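Local coordinates for endo-1,4-beta-xylanase (Pseudoalteromonas haloplanktis, PDB 1H12), which hydrolyses internal beta-1,4 linkages of xylan as a cold-adapted glycoside hydrolase of family 8, at residues Ile189-Tyr194 / Thr253-Leu258. Numbering follows the deposited sequence.
Sequences IRFSPY and TFLSRL
Arg-190 NH1 is gripped by two groups, and its residue immediately precedes Phe-191, which reaches across to Phe-254 and Leu-255. It donates to Ser-192 O at 3.2 Å, joining the residues on either side of Phe-191 in sequence, and pairs with the carboxylate of Asp-196 in a salt bridge. An ST turn follows, with Tyr-194 N 2.9 Å from Ser-192 OG. On the facing loop, Thr-253 OG1 donates to Leu-255 O at 3.0 Å, standing above the carbonyl plane. In each loop a side chain thus bonds to the carbonyl two residues on, bracketing the phenylalanine between them in sequence.

Between 189-194 and 253-258 the meeting is wholly apolar. The nearest CA atoms, those of Phe-191 and Leu-255, are 8.1 Å apart, so side chains must bridge the gap. Phe-191 does so with CG anti to the backbone N (chi1 -179°), which carries the ring out toward the other loop. One methyl, Leu-255 CD2, sits over a face of that ring, 3.9 Å from its centroid. It lies 19° off the normal, a CH-pi contact displaced toward the rim near Phe-191 CD1. The Phe-254 ring meets Phe-191 obliquely, the planes at 85°, with the closest pair Phe-191 CE1 and Phe-254 CE1 at 4.0 Å. Leu-255 CG in turn lies over the centre of the Phe-254 ring, so leucine fills the angle between the two aromatics.

Replacing Phe-191 by an alanine would probably leave Leu-255 CD2 without its aromatic face and open a gap beside Phe-254. The contact joins the loop after strand 188-189 to the loop after helix 219-243, within the (alpha/alpha)6 fold of family 8. Its chemistry implies dispersion and ring-face contact as the direct link between the two segments, whereas polar ties between the loops include Asn-197, which binds Arg-257 and Leu-258.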
loop_
_atom_site.group_PDB
_atom_site.type_symbol
_atom_site.label_atom_id
_atom_site.label_comp_id
_atom_site.label_asym_id
_atom_site.label_seq_id
_atom_site.Cartn_x
_atom_site.Cartn_y
_atom_site.Cartn_z
ATOM N N ILE A 189 3.510 10.087 9.661
ATOM C CA ILE A 189 2.111 9.807 9.334
ATOM C C ILE A 189 1.365 9.256 10.524
ATOM O O ILE A 189 1.821 8.357 11.228
ATOM C CB ILE A 189 2.055 8.890 8.090
ATOM C CG1 ILE A 189 0.660 8.826 7.490
ATOM C CG2 ILE A 189 2.616 7.516 8.362
ATOM C CD1 ILE A 189 0.209 10.057 6.756
ATOM N N ARG A 190 0.175 9.799 10.752
ATOM C CA ARG A 190 -0.678 9.355 11.827
ATOM C C ARG A 190 -1.434 8.070 11.444
ATOM O O ARG A 190 -1.831 7.861 10.321
ATOM C CB ARG A 190 -1.721 10.435 12.122
ATOM C CG ARG A 190 -1.169 11.631 12.868
ATOM C CD ARG A 190 -2.232 12.697 13.051
ATOM N NE ARG A 190 -1.851 13.772 13.956
ATOM C CZ ARG A 190 -1.883 13.711 15.266
ATOM N NH1 ARG A 190 -2.349 12.654 15.895
ATOM N NH2 ARG A 190 -1.428 14.716 15.995
ATOM N N PHE A 191 -1.685 7.262 12.497
ATOM C CA PHE A 191 -2.768 6.312 12.419
ATOM C C PHE A 191 -4.121 6.979 12.527
ATOM O O PHE A 191 -5.066 6.593 11.834
ATOM C CB PHE A 191 -2.606 5.234 13.501
ATOM C CG PHE A 191 -3.702 4.198 13.435
ATOM C CD1 PHE A 191 -3.721 3.257 12.454
ATOM C CD2 PHE A 191 -4.709 4.190 14.393
ATOM C CE1 PHE A 191 -4.709 2.308 12.416
ATOM C CE2 PHE A 191 -5.717 3.272 14.326
ATOM C CZ PHE A 191 -5.694 2.319 13.364
ATOM N N SER A 192 -4.237 7.982 13.398
ATOM C CA SER A 192 -5.497 8.664 13.638
ATOM C C SER A 192 -5.279 10.132 13.965
ATOM O O SER A 192 -4.400 10.451 14.756
ATOM C CB SER A 192 -6.211 8.031 14.822
ATOM O OG SER A 192 -7.388 8.766 15.208
ATOM N N PRO A 193 -6.123 11.012 13.460
ATOM C CA PRO A 193 -6.117 12.402 13.929
ATOM C C PRO A 193 -6.341 12.549 15.431
ATOM O O PRO A 193 -6.034 13.585 15.993
ATOM C CB PRO A 193 -7.298 13.048 13.184
ATOM C CG PRO A 193 -7.381 12.269 11.936
ATOM C CD PRO A 193 -7.095 10.853 12.357
ATOM N N TYR A 194 -6.958 11.551 16.057
ATOM C CA TYR A 194 -7.467 11.630 17.429
ATOM C C TYR A 194 -6.564 10.996 18.450
ATOM O O TYR A 194 -6.900 11.009 19.642
ATOM C CB TYR A 194 -8.843 11.037 17.504
ATOM C CG TYR A 194 -9.836 11.663 16.561
ATOM C CD1 TYR A 194 -10.416 12.888 16.806
ATOM C CD2 TYR A 194 -10.119 11.062 15.343
ATOM C CE1 TYR A 194 -11.235 13.493 15.909
ATOM C CE2 TYR A 194 -10.943 11.645 14.426
ATOM C CZ TYR A 194 -11.518 12.862 14.716
ATOM O OH TYR A 194 -12.368 13.448 13.798
ATOM N N THR A 253 5.021 -4.843 13.085
ATOM C CA THR A 253 3.727 -4.924 13.740
ATOM C C THR A 253 2.723 -3.919 13.167
ATOM O O THR A 253 3.081 -2.981 12.451
ATOM C CB THR A 253 3.840 -4.807 15.255
ATOM O OG1 THR A 253 4.218 -3.485 15.646
ATOM C CG2 THR A 253 4.884 -5.773 15.791
ATOM N N PHE A 254 1.474 -4.141 13.520
ATOM C CA PHE A 254 0.344 -3.306 13.153
ATOM C C PHE A 254 0.549 -1.839 13.535
ATOM O O PHE A 254 0.435 -0.936 12.717
ATOM C CB PHE A 254 -0.904 -3.923 13.816
ATOM C CG PHE A 254 -2.154 -3.113 13.755
ATOM C CD1 PHE A 254 -2.463 -2.253 12.704
ATOM C CD2 PHE A 254 -3.081 -3.222 14.793
ATOM C CE1 PHE A 254 -3.662 -1.519 12.716
ATOM C CE2 PHE A 254 -4.259 -2.500 14.818
ATOM C CZ PHE A 254 -4.535 -1.651 13.794
ATOM N N LEU A 255 0.833 -1.601 14.827
ATOM C CA LEU A 255 0.946 -0.272 15.374
ATOM C C LEU A 255 2.290 -0.085 16.063
ATOM O O LEU A 255 2.867 -1.022 16.619
ATOM C CB LEU A 255 -0.180 0.021 16.384
ATOM C CG LEU A 255 -1.574 0.077 15.775
ATOM C CD1 LEU A 255 -2.614 0.207 16.860
ATOM C CD2 LEU A 255 -1.715 1.218 14.768
ATOM N N SER A 256 2.773 1.168 16.045
ATOM C CA SER A 256 4.023 1.539 16.635
ATOM C C SER A 256 3.947 2.915 17.253
ATOM O O SER A 256 3.231 3.810 16.747
ATOM C CB SER A 256 5.116 1.576 15.529
ATOM O OG SER A 256 6.403 1.925 15.999
ATOM N N ARG A 257 4.722 3.144 18.288
ATOM C CA ARG A 257 4.979 4.493 18.756
ATOM C C ARG A 257 5.940 5.195 17.818
ATOM O O ARG A 257 6.530 4.579 16.924
ATOM C CB ARG A 257 5.544 4.457 20.205
ATOM C CG ARG A 257 4.616 3.726 21.135
ATOM C CD ARG A 257 3.266 4.380 21.146
ATOM N NE ARG A 257 2.372 3.883 22.204
ATOM C CZ ARG A 257 1.172 4.346 22.402
ATOM N NH1 ARG A 257 0.685 5.311 21.627
ATOM N NH2 ARG A 257 0.401 3.868 23.361
ATOM N N LEU A 258 6.134 6.503 18.010
ATOM C CA LEU A 258 6.952 7.290 17.087
ATOM C C LEU A 258 8.420 6.999 17.175
ATOM O O LEU A 258 9.157 7.342 16.288
ATOM C CB LEU A 258 6.615 8.762 17.224
ATOM C CG LEU A 258 5.193 9.156 16.925
ATOM C CD1 LEU A 258 5.078 10.659 16.827
ATOM C CD2 LEU A 258 4.538 8.519 15.783
#